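Local coordinates for lipoprotein (Streptococcus pneumoniae, PDB 3CX3), which binds zinc at a site of three histidines and one glutamate and probably delivers the metal to an ABC transporter for uptake, at residues Y18-M23 and V61-S66; G42-E47 and D118-L123; F46-N51 and E70-S75; T95-P100 and A186-A191. All coordinates share one frame; numbering follows the deposited sequence.

Contact 1. Residues Y18-M23 and V61-S66; sequences YPIYAM and VFVYHS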
loop_
_atom_site.group_PDB
_atom_site.type_symbol
_atom_site.label_atom_id
_atom_site.label_comp_id
_atom_site.label_asym_id
_atom_site.label_seq_id
_atom_site.Cartn_x
_atom_site.Cartn_y
_atom_site.Cartn_z
ATOM N N TYR A 18 -4.199 -1.378 5.843
ATOM C CA TYR A 18 -4.976 -0.179 5.498
ATOM C C TYR A 18 -5.468 0.004 4.049
ATOM O O TYR A 18 -6.647 0.299 3.849
ATOM C CB TYR A 18 -4.306 1.112 5.967
ATOM C CG TYR A 18 -4.984 2.321 5.370
ATOM C CD1 TYR A 18 -6.197 2.774 5.887
ATOM C CD2 TYR A 18 -4.435 3.001 4.272
ATOM C CE1 TYR A 18 -6.843 3.899 5.348
ATOM C CE2 TYR A 18 -5.080 4.121 3.711
ATOM C CZ TYR A 18 -6.287 4.556 4.263
ATOM O OH TYR A 18 -6.961 5.638 3.766
ATOM N N PRO A 19 -4.565 -0.071 3.040
ATOM C CA PRO A 19 -5.078 0.136 1.679
ATOM C C PRO A 19 -6.250 -0.785 1.411
ATOM O O PRO A 19 -7.121 -0.450 0.630
ATOM C CB PRO A 19 -3.896 -0.247 0.786
ATOM C CG PRO A 19 -2.687 -0.031 1.628
ATOM C CD PRO A 19 -3.104 -0.295 3.053
ATOM N N ILE A 20 -6.257 -1.940 2.064
ATOM C CA ILE A 20 -7.338 -2.911 1.906
ATOM C C ILE A 20 -8.563 -2.466 2.723
ATOM O O ILE A 20 -9.683 -2.422 2.207
ATOM C CB ILE A 20 -6.884 -4.332 2.327
ATOM C CG1 ILE A 20 -6.032 -4.998 1.246
ATOM C CG2 ILE A 20 -8.072 -5.201 2.537
ATOM C CD1 ILE A 20 -5.240 -4.053 0.390
ATOM N N TYR A 21 -8.337 -2.141 3.996
ATOM C CA TYR A 21 -9.374 -1.589 4.855
ATOM C C TYR A 21 -10.180 -0.552 4.100
ATOM O O TYR A 21 -11.400 -0.684 3.958
ATOM C CB TYR A 21 -8.740 -0.945 6.089
ATOM C CG TYR A 21 -9.734 -0.421 7.097
ATOM C CD1 TYR A 21 -10.665 -1.274 7.696
ATOM C CD2 TYR A 21 -9.739 0.933 7.463
ATOM C CE1 TYR A 21 -11.582 -0.799 8.618
ATOM C CE2 TYR A 21 -10.651 1.419 8.389
ATOM C CZ TYR A 21 -11.569 0.544 8.967
ATOM O OH TYR A 21 -12.471 1.014 9.896
ATOM N N ALA A 22 -9.455 0.443 3.589
ATOM C CA ALA A 22 -9.998 1.649 3.014
ATOM C C ALA A 22 -10.688 1.407 1.700
ATOM O O ALA A 22 -11.622 2.112 1.348
ATOM C CB ALA A 22 -8.897 2.647 2.822
HETATM N N MSE A 23 -10.208 0.425 0.963
HETATM C CA MSE A 23 -10.697 0.163 -0.365
HETATM C C MSE A 23 -11.919 -0.756 -0.341
HETATM O O MSE A 23 -12.754 -0.694 -1.238
HETATM C CB MSE A 23 -9.582 -0.461 -1.185
HETATM C CG MSE A 23 -9.375 0.188 -2.498
HETATM SE SE MSE A 23 -7.619 -0.178 -3.266
HETATM C CE MSE A 23 -8.033 0.469 -5.001
ATOM N N VAL A 61 -16.185 -12.759 5.391
ATOM C CA VAL A 61 -15.266 -12.465 4.290
ATOM C C VAL A 61 -13.920 -12.001 4.817
ATOM O O VAL A 61 -13.855 -11.181 5.723
ATOM C CB VAL A 61 -15.841 -11.378 3.323
ATOM C CG1 VAL A 61 -14.789 -10.923 2.307
ATOM C CG2 VAL A 61 -17.133 -11.880 2.632
ATOM N N PHE A 62 -12.840 -12.536 4.253
ATOM C CA PHE A 62 -11.524 -12.002 4.540
ATOM C C PHE A 62 -10.793 -11.563 3.286
ATOM O O PHE A 62 -10.686 -12.315 2.302
ATOM C CB PHE A 62 -10.682 -12.982 5.345
ATOM C CG PHE A 62 -9.291 -12.479 5.638
ATOM C CD1 PHE A 62 -9.093 -11.402 6.513
ATOM C CD2 PHE A 62 -8.185 -13.077 5.051
ATOM C CE1 PHE A 62 -7.815 -10.943 6.791
ATOM C CE2 PHE A 62 -6.888 -12.621 5.339
ATOM C CZ PHE A 62 -6.709 -11.554 6.203
ATOM N N VAL A 63 -10.285 -10.333 3.343
ATOM C CA VAL A 63 -9.663 -9.687 2.191
ATOM C C VAL A 63 -8.232 -9.276 2.474
ATOM O O VAL A 63 -7.987 -8.478 3.392
ATOM C CB VAL A 63 -10.465 -8.438 1.729
ATOM C CG1 VAL A 63 -9.806 -7.785 0.548
ATOM C CG2 VAL A 63 -11.884 -8.816 1.369
ATOM N N TYR A 64 -7.296 -9.830 1.693
ATOM C CA TYR A 64 -5.906 -9.401 1.757
ATOM C C TYR A 64 -5.430 -8.831 0.414
ATOM O O TYR A 64 -6.191 -8.821 -0.561
ATOM C CB TYR A 64 -4.981 -10.506 2.349
ATOM C CG TYR A 64 -4.742 -11.673 1.443
ATOM C CD1 TYR A 64 -5.700 -12.657 1.275
ATOM C CD2 TYR A 64 -3.552 -11.785 0.733
ATOM C CE1 TYR A 64 -5.470 -13.727 0.425
ATOM C CE2 TYR A 64 -3.318 -12.849 -0.119
ATOM C CZ TYR A 64 -4.288 -13.810 -0.271
ATOM O OH TYR A 64 -4.055 -14.875 -1.119
ATOM N N HIS A 65 -4.198 -8.315 0.369
ATOM C CA HIS A 65 -3.659 -7.685 -0.846
ATOM C C HIS A 65 -3.203 -8.728 -1.854
ATOM O O HIS A 65 -3.742 -8.775 -2.958
ATOM C CB HIS A 65 -2.545 -6.683 -0.502
ATOM C CG HIS A 65 -1.810 -6.113 -1.685
ATOM N ND1 HIS A 65 -2.400 -5.270 -2.608
ATOM C CD2 HIS A 65 -0.507 -6.212 -2.055
ATOM C CE1 HIS A 65 -1.506 -4.916 -3.522
ATOM N NE2 HIS A 65 -0.344 -5.456 -3.197
ATOM N N SER A 66 -2.238 -9.573 -1.463
ATOM C CA SER A 66 -1.491 -10.402 -2.425
ATOM C C SER A 66 -0.716 -11.532 -1.783
ATOM O O SER A 66 -0.234 -11.404 -0.663
ATOM C CB SER A 66 -0.496 -9.524 -3.183
ATOM O OG SER A 66 0.366 -10.287 -3.989
#
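I20 is the one residue of helix 18-28 within Y18-M23 that reaches V61-S66. It meets V63, the backbone after it and H65. CG2, CG1 and CD1 each meet a different part of V63-H65. CG2 stands anti to the backbone N and beside the carbonyl carbon. This turns it toward the end of strand 61-64, where I20 CG2 lies 3.4 Å from V63 O. The same methyl packs on a branch of the valine, with I20 CG2 3.7 Å from V63 CG1. CG1 of the isoleucine passes the peptide that follows, with I20 CG1 4.0 Å from Y64 C. The chain then bends at chi2, which is 29° and far from a staggered value. That turn sends the last methyl to the histidine, with I20 CD1 3.9 Å from H65 CB. The side chains of I20 and H65 cross at about a right angle.

The contact is apolar, and all its touching residues are buried. The polar end of H65 is used elsewhere. Its NE2 bonds to P119 O and its ND1 to E131 OE2. I20 also touches T15 of strand 12-15 and E131 of helix 125-142. The arrangement is that of a helix packed on the C-terminal end of a parallel beta-sheet, in the N-terminal lobe of what the family suggests is the metal-binding solute-binding protein of an ABC transporter.

Contact 2. Residues G42-E47 and D118-L123; sequences GIHSFE and DPHTWL. With ZN (zinc ion), chain E.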
loop_
_atom_site.group_PDB
_atom_site.type_symbol
_atom_site.label_atom_id
_atom_site.label_comp_id
_atom_site.label_asym_id
_atom_site.label_seq_id
_atom_site.Cartn_x
_atom_site.Cartn_y
_atom_site.Cartn_z
ATOM N N GLY A 42 3.239 -4.118 11.463
ATOM C CA GLY A 42 3.873 -3.799 10.169
ATOM C C GLY A 42 3.761 -4.903 9.136
ATOM O O GLY A 42 4.386 -5.960 9.280
ATOM N N ILE A 43 2.992 -4.628 8.078
ATOM C CA ILE A 43 2.470 -5.645 7.146
ATOM C C ILE A 43 3.496 -6.641 6.591
ATOM O O ILE A 43 3.143 -7.790 6.306
ATOM C CB ILE A 43 1.657 -4.990 5.950
ATOM C CG1 ILE A 43 0.967 -6.051 5.090
ATOM C CG2 ILE A 43 2.554 -4.103 5.063
ATOM C CD1 ILE A 43 -0.167 -6.786 5.760
ATOM N N HIS A 44 4.735 -6.164 6.404
ATOM C CA HIS A 44 5.846 -6.944 5.862
ATOM C C HIS A 44 6.339 -8.065 6.811
ATOM O O HIS A 44 6.607 -9.189 6.379
ATOM C CB HIS A 44 7.000 -6.006 5.478
ATOM C CG HIS A 44 6.717 -5.133 4.285
ATOM N ND1 HIS A 44 6.946 -5.539 2.986
ATOM C CD2 HIS A 44 6.252 -3.866 4.197
ATOM C CE1 HIS A 44 6.613 -4.570 2.152
ATOM N NE2 HIS A 44 6.184 -3.545 2.861
ATOM N N SER A 45 6.443 -7.758 8.102
ATOM C CA SER A 45 6.949 -8.721 9.095
ATOM C C SER A 45 5.841 -9.361 9.958
ATOM O O SER A 45 6.127 -10.199 10.812
ATOM C CB SER A 45 7.973 -8.038 9.999
ATOM O OG SER A 45 7.330 -7.033 10.770
ATOM N N PHE A 46 4.592 -8.956 9.729
ATOM C CA PHE A 46 3.477 -9.314 10.599
ATOM C C PHE A 46 3.045 -10.764 10.414
ATOM O O PHE A 46 2.935 -11.249 9.289
ATOM C CB PHE A 46 2.290 -8.383 10.325
ATOM C CG PHE A 46 1.042 -8.743 11.088
ATOM C CD1 PHE A 46 0.846 -8.281 12.401
ATOM C CD2 PHE A 46 0.056 -9.540 10.506
ATOM C CE1 PHE A 46 -0.319 -8.621 13.110
ATOM C CE2 PHE A 46 -1.106 -9.879 11.215
ATOM C CZ PHE A 46 -1.287 -9.420 12.519
ATOM N N GLU A 47 2.787 -11.458 11.513
ATOM C CA GLU A 47 2.263 -12.821 11.423
ATOM C C GLU A 47 1.097 -12.911 12.385
ATOM O O GLU A 47 1.263 -12.623 13.571
ATOM C CB GLU A 47 3.323 -13.876 11.766
ATOM C CG GLU A 47 4.631 -13.784 10.978
ATOM C CD GLU A 47 4.556 -14.407 9.580
ATOM O OE1 GLU A 47 3.490 -14.916 9.188
ATOM O OE2 GLU A 47 5.583 -14.387 8.863
ATOM N N ASP A 118 7.662 -7.006 -6.278
ATOM C CA ASP A 118 7.275 -5.802 -5.563
ATOM C C ASP A 118 5.753 -5.711 -5.469
ATOM O O ASP A 118 5.071 -5.580 -6.484
ATOM C CB ASP A 118 7.884 -4.541 -6.203
ATOM C CG ASP A 118 7.570 -3.268 -5.408
ATOM O OD1 ASP A 118 6.741 -3.306 -4.496
ATOM O OD2 ASP A 118 8.139 -2.205 -5.684
ATOM N N PRO A 119 5.218 -5.753 -4.236
ATOM C CA PRO A 119 3.779 -5.750 -3.995
ATOM C C PRO A 119 3.100 -4.378 -3.996
ATOM O O PRO A 119 1.870 -4.311 -3.858
ATOM C CB PRO A 119 3.680 -6.326 -2.575
ATOM C CG PRO A 119 4.949 -5.878 -1.885
ATOM C CD PRO A 119 5.995 -5.850 -2.976
ATOM N N HIS A 120 3.889 -3.311 -4.154
ATOM C CA HIS A 120 3.542 -1.966 -3.637
ATOM C C HIS A 120 2.702 -1.157 -4.595
ATOM O O HIS A 120 2.698 0.083 -4.611
ATOM C CB HIS A 120 4.789 -1.189 -3.332
ATOM C CG HIS A 120 5.371 -1.475 -1.998
ATOM N ND1 HIS A 120 6.478 -2.282 -1.838
ATOM C CD2 HIS A 120 5.046 -1.012 -0.756
ATOM C CE1 HIS A 120 6.804 -2.312 -0.549
ATOM N NE2 HIS A 120 5.948 -1.554 0.130
ATOM N N THR A 121 1.969 -1.907 -5.375
ATOM C CA THR A 121 0.981 -1.424 -6.287
ATOM C C THR A 121 0.164 -0.222 -5.781
ATOM O O THR A 121 0.222 0.853 -6.369
ATOM C CB THR A 121 0.170 -2.641 -6.660
ATOM O OG1 THR A 121 0.566 -3.086 -7.974
ATOM C CG2 THR A 121 -1.293 -2.410 -6.525
ATOM N N TRP A 122 -0.529 -0.387 -4.654
ATOM C CA TRP A 122 -1.582 0.517 -4.235
ATOM C C TRP A 122 -1.266 2.011 -4.341
ATOM O O TRP A 122 -2.182 2.832 -4.315
ATOM C CB TRP A 122 -2.041 0.151 -2.819
ATOM C CG TRP A 122 -0.980 0.247 -1.748
ATOM C CD1 TRP A 122 -0.707 1.323 -0.987
ATOM C CD2 TRP A 122 -0.087 -0.797 -1.305
ATOM N NE1 TRP A 122 0.312 1.049 -0.099
ATOM C CE2 TRP A 122 0.706 -0.251 -0.263
ATOM C CE3 TRP A 122 0.117 -2.134 -1.685
ATOM C CZ2 TRP A 122 1.695 -0.993 0.408
ATOM C CZ3 TRP A 122 1.106 -2.883 -1.022
ATOM C CH2 TRP A 122 1.880 -2.306 0.018
ATOM N N LEU A 123 0.020 2.338 -4.498
ATOM C CA LEU A 123 0.549 3.713 -4.504
ATOM C C LEU A 123 0.541 4.337 -5.875
ATOM O O LEU A 123 0.864 5.510 -6.057
ATOM C CB LEU A 123 1.981 3.724 -3.977
ATOM C CG LEU A 123 2.107 3.541 -2.459
ATOM C CD1 LEU A 123 3.589 3.502 -2.068
ATOM C CD2 LEU A 123 1.325 4.632 -1.665
HETATM ZN ZN ZN E . 6.312 -1.693 2.131
#
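H44 and H120 meet through one zinc ion, and the metal bonds are the main link between G42-E47 and D118-L123. H44 NE2 binds the zinc at 2.0 Å, and H120 NE2 binds it at the same distance. In both residues CG is anti to the carbonyl carbon and beside the backbone N, and the rings extend to the ion from two separate loops.

The rings also touch each other, rim to rim. H44 NE2 and H120 NE2 are 3.4 Å apart, close because both bind the metal. H120 NE2 lies at the edge of the H44 ring, near its plane. Neither ring covers the face of the other, and their planes are 34° apart. H184 and E259 complete the site. The site lies in the cleft between the two lobes, as in other zinc-binding proteins of ABC transporters.

Hydrogen bonds hold H120 from behind. H120 ND1 donates to D118 OD1 at 2.9 Å. This bond is bent (141°). It lies nearly in the imidazole plane and meets the syn side of the carboxylate, but 27° out of the carboxylate plane. H120 N gives a second bond to D118 OD1, also 2.9 Å long, which makes an Asx turn. It comes from above the carboxylate plane, on the face opposite to ND1. This second-shell aspartate therefore limits rotation of the imidazole and probably makes it a stronger zinc ligand.

By packing, H120 CA lies over one face of the W122 ring, toward its rim.

Contact 3. Residues F46-N51 and E70-S75; sequences FEPSAN and ESWAGS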
loop_
_atom_site.group_PDB
_atom_site.type_symbol
_atom_site.label_atom_id
_atom_site.label_comp_id
_atom_site.label_asym_id
_atom_site.label_seq_id
_atom_site.Cartn_x
_atom_site.Cartn_y
_atom_site.Cartn_z
ATOM N N PHE A 46 4.592 -8.956 9.729
ATOM C CA PHE A 46 3.477 -9.314 10.599
ATOM C C PHE A 46 3.045 -10.764 10.414
ATOM O O PHE A 46 2.935 -11.249 9.289
ATOM C CB PHE A 46 2.290 -8.383 10.325
ATOM C CG PHE A 46 1.042 -8.743 11.088
ATOM C CD1 PHE A 46 0.846 -8.281 12.401
ATOM C CD2 PHE A 46 0.056 -9.540 10.506
ATOM C CE1 PHE A 46 -0.319 -8.621 13.110
ATOM C CE2 PHE A 46 -1.106 -9.879 11.215
ATOM C CZ PHE A 46 -1.287 -9.420 12.519
ATOM N N GLU A 47 2.787 -11.458 11.513
ATOM C CA GLU A 47 2.263 -12.821 11.423
ATOM C C GLU A 47 1.097 -12.911 12.385
ATOM O O GLU A 47 1.263 -12.623 13.571
ATOM C CB GLU A 47 3.323 -13.876 11.766
ATOM C CG GLU A 47 4.631 -13.784 10.978
ATOM C CD GLU A 47 4.556 -14.407 9.580
ATOM O OE1 GLU A 47 3.490 -14.916 9.188
ATOM O OE2 GLU A 47 5.583 -14.387 8.863
ATOM N N PRO A 48 -0.089 -13.299 11.880
ATOM C CA PRO A 48 -1.323 -13.307 12.679
ATOM C C PRO A 48 -1.263 -14.251 13.883
ATOM O O PRO A 48 -0.884 -15.416 13.740
ATOM C CB PRO A 48 -2.374 -13.795 11.680
ATOM C CG PRO A 48 -1.582 -14.560 10.653
ATOM C CD PRO A 48 -0.328 -13.783 10.508
ATOM N N SER A 49 -1.625 -13.727 15.054
ATOM C CA SER A 49 -1.835 -14.526 16.266
ATOM C C SER A 49 -2.902 -15.611 16.068
ATOM O O SER A 49 -3.660 -15.573 15.098
ATOM C CB SER A 49 -2.270 -13.612 17.412
ATOM O OG SER A 49 -3.632 -13.245 17.282
ATOM N N ALA A 50 -2.973 -16.569 16.993
ATOM C CA ALA A 50 -4.056 -17.567 16.986
ATOM C C ALA A 50 -5.432 -16.898 17.010
ATOM O O ALA A 50 -6.421 -17.454 16.523
ATOM C CB ALA A 50 -3.909 -18.503 18.164
ATOM N N ASN A 51 -5.467 -15.695 17.577
ATOM C CA ASN A 51 -6.684 -14.909 17.773
ATOM C C ASN A 51 -7.201 -14.341 16.456
ATOM O O ASN A 51 -8.389 -14.447 16.153
ATOM C CB ASN A 51 -6.363 -13.750 18.718
ATOM C CG ASN A 51 -7.337 -13.625 19.852
ATOM O OD1 ASN A 51 -7.487 -14.541 20.671
ATOM N ND2 ASN A 51 -7.990 -12.469 19.934
ATOM N N GLU A 70 1.055 -10.627 2.192
ATOM C CA GLU A 70 0.500 -11.456 3.233
ATOM C C GLU A 70 0.677 -12.931 2.832
ATOM O O GLU A 70 -0.209 -13.534 2.211
ATOM C CB GLU A 70 -0.957 -11.088 3.475
ATOM C CG GLU A 70 -1.197 -9.578 3.647
ATOM C CD GLU A 70 -1.757 -8.925 2.394
ATOM O OE1 GLU A 70 -1.231 -9.229 1.269
ATOM O OE2 GLU A 70 -2.738 -8.133 2.536
ATOM N N SER A 71 1.857 -13.467 3.175
ATOM C CA SER A 71 2.270 -14.861 2.902
ATOM C C SER A 71 1.459 -15.933 3.636
ATOM O O SER A 71 1.234 -17.006 3.075
ATOM C CB SER A 71 3.746 -15.060 3.244
ATOM O OG SER A 71 4.578 -14.473 2.269
ATOM N N TRP A 72 1.079 -15.685 4.894
ATOM C CA TRP A 72 0.014 -16.480 5.507
ATOM C C TRP A 72 -1.204 -15.991 4.738
ATOM O O TRP A 72 -1.292 -14.804 4.453
ATOM C CB TRP A 72 -0.174 -16.124 6.983
ATOM C CG TRP A 72 -1.074 -14.923 7.123
ATOM C CD1 TRP A 72 -2.452 -14.911 7.207
ATOM C CD2 TRP A 72 -0.663 -13.563 7.100
ATOM N NE1 TRP A 72 -2.913 -13.616 7.269
ATOM C CE2 TRP A 72 -1.836 -12.770 7.200
ATOM C CE3 TRP A 72 0.582 -12.936 7.026
ATOM C CZ2 TRP A 72 -1.792 -11.393 7.231
ATOM C CZ3 TRP A 72 0.627 -11.573 7.047
ATOM C CH2 TRP A 72 -0.555 -10.809 7.154
ATOM N N ALA A 73 -2.146 -16.854 4.392
ATOM C CA ALA A 73 -3.362 -16.387 3.694
ATOM C C ALA A 73 -3.674 -17.427 2.681
ATOM O O ALA A 73 -4.804 -17.908 2.590
ATOM C CB ALA A 73 -3.152 -15.031 3.006
ATOM N N GLY A 74 -2.660 -17.723 1.873
ATOM C CA GLY A 74 -2.533 -19.024 1.279
ATOM C C GLY A 74 -2.174 -19.803 2.521
ATOM O O GLY A 74 -1.405 -19.323 3.366
ATOM N N SER A 75 -2.766 -20.976 2.672
ATOM C CA SER A 75 -2.531 -21.786 3.854
ATOM C C SER A 75 -3.535 -21.560 4.986
ATOM O O SER A 75 -3.585 -22.354 5.929
ATOM C CB SER A 75 -1.083 -21.658 4.326
ATOM O OG SER A 75 -0.247 -22.436 3.477
#
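W72 takes P48, F46 and E47 against its indole, so this one side chain carries the whole contact from E70-S75.

The first interaction is CH-pi. The proline ring lies over one face of the indole, with P48 CG 3.5 Å from the centroid of the five-membered ring of W72. The offset from the ring normal is only 9°. P48 CD sits over the fused bond side of the same face, 3.4 Å from W72 CD2. The opposite face of the indole carries E70 CB of its own segment.

The second interaction is aromatic. F46 turns an edge toward the indole face in an offset edge-to-face pair. The planes are 66° apart, and F46 CD2 comes 3.6 Å from W72 CH2. F46 CG is anti to its backbone N (chi1 175°), which swings the phenyl beside the six-membered ring.

Two oxygens also approach the indole obliquely. F46 O lies 3.2 Å from W72 CZ3. E47 bends at chi2, but its carboxylate stays more distant, with E47 OE1 4.1 Å from W72 CE3.

The contact lies at the surface. It joins the loop leading into helix 50-58 to the loop after strand 61-64. The pairing of P48 with the indole face is a typical proline-tryptophan CH-pi stack.

Contact 4. Residues T95-P100 and A186-A191; sequences TLERVP and AFSYLA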
loop_
_atom_site.group_PDB
_atom_site.type_symbol
_atom_site.label_atom_id
_atom_site.label_comp_id
_atom_site.label_asym_id
_atom_site.label_seq_id
_atom_site.Cartn_x
_atom_site.Cartn_y
_atom_site.Cartn_z
ATOM N N THR A 95 -0.490 -7.857 -12.545
ATOM C CA THR A 95 0.867 -8.247 -12.886
ATOM C C THR A 95 1.836 -7.358 -12.111
ATOM O O THR A 95 1.820 -6.142 -12.280
ATOM C CB THR A 95 1.100 -8.207 -14.447
ATOM O OG1 THR A 95 2.070 -7.222 -14.799
ATOM C CG2 THR A 95 -0.198 -7.898 -15.194
ATOM N N LEU A 96 2.655 -7.975 -11.251
ATOM C CA LEU A 96 3.633 -7.255 -10.399
ATOM C C LEU A 96 5.055 -7.269 -10.962
ATOM O O LEU A 96 5.528 -8.286 -11.477
ATOM C CB LEU A 96 3.665 -7.825 -8.969
ATOM C CG LEU A 96 2.424 -8.085 -8.101
ATOM C CD1 LEU A 96 2.816 -8.834 -6.844
ATOM C CD2 LEU A 96 1.677 -6.821 -7.735
ATOM N N GLU A 97 5.746 -6.143 -10.836
ATOM C CA GLU A 97 7.126 -6.055 -11.324
ATOM C C GLU A 97 8.117 -6.750 -10.377
ATOM O O GLU A 97 8.017 -6.633 -9.149
ATOM C CB GLU A 97 7.531 -4.598 -11.693
ATOM C CG GLU A 97 7.845 -3.617 -10.535
ATOM C CD GLU A 97 7.678 -2.116 -10.914
ATOM O OE1 GLU A 97 7.838 -1.258 -10.010
ATOM O OE2 GLU A 97 7.377 -1.790 -12.093
ATOM N N ARG A 98 9.041 -7.493 -10.979
ATOM C CA ARG A 98 10.064 -8.270 -10.278
ATOM C C ARG A 98 11.095 -7.379 -9.556
ATOM O O ARG A 98 11.479 -6.321 -10.073
ATOM C CB ARG A 98 10.760 -9.189 -11.281
ATOM C CG ARG A 98 11.457 -10.377 -10.661
ATOM C CD ARG A 98 12.227 -11.169 -11.709
ATOM N NE ARG A 98 13.478 -11.746 -11.195
ATOM C CZ ARG A 98 14.671 -11.637 -11.785
ATOM N NH1 ARG A 98 14.812 -10.986 -12.935
ATOM N NH2 ARG A 98 15.731 -12.205 -11.231
ATOM N N VAL A 99 11.523 -7.814 -8.364
ATOM C CA VAL A 99 12.516 -7.092 -7.555
ATOM C C VAL A 99 13.851 -7.056 -8.299
ATOM O O VAL A 99 14.473 -8.098 -8.514
ATOM C CB VAL A 99 12.691 -7.687 -6.130
ATOM C CG1 VAL A 99 13.867 -7.040 -5.401
ATOM C CG2 VAL A 99 11.419 -7.511 -5.327
ATOM N N PRO A 100 14.290 -5.842 -8.671
ATOM C CA PRO A 100 15.194 -5.605 -9.784
ATOM C C PRO A 100 16.600 -6.190 -9.742
ATOM O O PRO A 100 16.966 -6.982 -8.865
ATOM C CB PRO A 100 15.240 -4.072 -9.883
ATOM C CG PRO A 100 13.987 -3.612 -9.176
ATOM C CD PRO A 100 13.887 -4.574 -8.040
ATOM N N ALA A 186 9.158 1.438 -1.361
ATOM C CA ALA A 186 7.725 1.360 -1.514
ATOM C C ALA A 186 7.124 2.080 -2.732
ATOM O O ALA A 186 6.044 1.735 -3.176
ATOM C CB ALA A 186 7.044 1.821 -0.236
ATOM N N PHE A 187 7.831 3.073 -3.261
ATOM C CA PHE A 187 7.278 4.014 -4.224
ATOM C C PHE A 187 7.635 3.714 -5.667
ATOM O O PHE A 187 7.508 4.574 -6.538
ATOM C CB PHE A 187 7.692 5.423 -3.815
ATOM C CG PHE A 187 7.141 5.814 -2.473
ATOM C CD1 PHE A 187 5.923 6.470 -2.376
ATOM C CD2 PHE A 187 7.808 5.464 -1.305
ATOM C CE1 PHE A 187 5.391 6.794 -1.131
ATOM C CE2 PHE A 187 7.284 5.792 -0.070
ATOM C CZ PHE A 187 6.062 6.453 0.008
ATOM N N SER A 188 8.047 2.473 -5.900
ATOM C CA SER A 188 8.587 2.009 -7.160
ATOM C C SER A 188 7.563 2.107 -8.296
ATOM O O SER A 188 7.937 2.244 -9.461
ATOM C CB SER A 188 9.090 0.569 -6.972
ATOM O OG SER A 188 9.404 -0.089 -8.193
ATOM N N TYR A 189 6.279 2.061 -7.930
ATOM C CA TYR A 189 5.162 1.987 -8.853
ATOM C C TYR A 189 4.651 3.373 -9.111
ATOM O O TYR A 189 4.257 3.703 -10.244
ATOM C CB TYR A 189 4.010 1.165 -8.251
ATOM C CG TYR A 189 4.184 -0.314 -8.389
ATOM C CD1 TYR A 189 3.773 -0.979 -9.537
ATOM C CD2 TYR A 189 4.772 -1.052 -7.372
ATOM C CE1 TYR A 189 3.942 -2.333 -9.658
ATOM C CE2 TYR A 189 4.948 -2.408 -7.480
ATOM C CZ TYR A 189 4.534 -3.044 -8.620
ATOM O OH TYR A 189 4.708 -4.398 -8.715
ATOM N N LEU A 190 4.603 4.167 -8.047
ATOM C CA LEU A 190 4.342 5.587 -8.177
ATOM C C LEU A 190 5.404 6.166 -9.101
ATOM O O LEU A 190 5.111 6.487 -10.245
ATOM C CB LEU A 190 4.347 6.280 -6.807
ATOM C CG LEU A 190 3.789 7.714 -6.723
ATOM C CD1 LEU A 190 3.461 8.095 -5.273
ATOM C CD2 LEU A 190 4.781 8.716 -7.339
ATOM N N ALA A 191 6.642 6.234 -8.618
ATOM C CA ALA A 191 7.766 6.786 -9.379
ATOM C C ALA A 191 7.719 6.492 -10.886
ATOM O O ALA A 191 7.923 7.401 -11.708
ATOM C CB ALA A 191 9.086 6.300 -8.795
#
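E97 CG lies between the backbone N and the carbonyl carbon (chi1 76°), and the chain is extended beyond it. This brings the carboxylate over the ring of Y189. The tyrosine has CG anti to its carbonyl carbon (chi1 -82°), which sends its hydroxyl back to the base of the glutamate. The two side chains therefore run past each other in opposite directions.

The carboxylate lies nearly flat over the phenol, with the planes 12° apart. E97 OE1 stands 3.8 Å above the ring plane of Y189, over its centre. Two hydrogen bonds hold the glutamate there. E97 N donates to Y189 OH at 2.9 Å. S188 OG donates to E97 OE1 at 2.7 Å, on the anti side of the carboxylate and tilted out of its plane. L96 CB packs against the hydroxyl, 3.6 Å from Y189 OH.

Y189 OH also bonds to D118 O, so the hydroxyl joins two backbones. D118 and E97 are themselves linked by a backbone hydrogen bond. E97 OE2 has a long, weak ion pair with K192.

This is a polar contact between the two lobes. It connects the loop after strand 86-89 of one to the start of helix 188-193 of the other, beside the loop that carries H120 to the zinc.

Overall arrangement
Contact 1 is fully buried and contact 3 lies at the surface. Contacts 2 and 4 are partly buried, and contact 2 lies nearest the centre of the chain. The chemistry follows the place. Contact 1 is apolar packing of helix on strand, contact 2 is metal bonding, contact 3 is ring packing and contact 4 is polar. The loop that carries H44 to the zinc runs on through F46, E47 and P48 into contact 3. D118-L123 is joined by hydrogen bonds to both contact 1 and contact 4. E70 of contact 3 bonds to H65 N of contact 1. Contacts 3 and 4 do not touch, and their nearest atoms are about 9 Å apart.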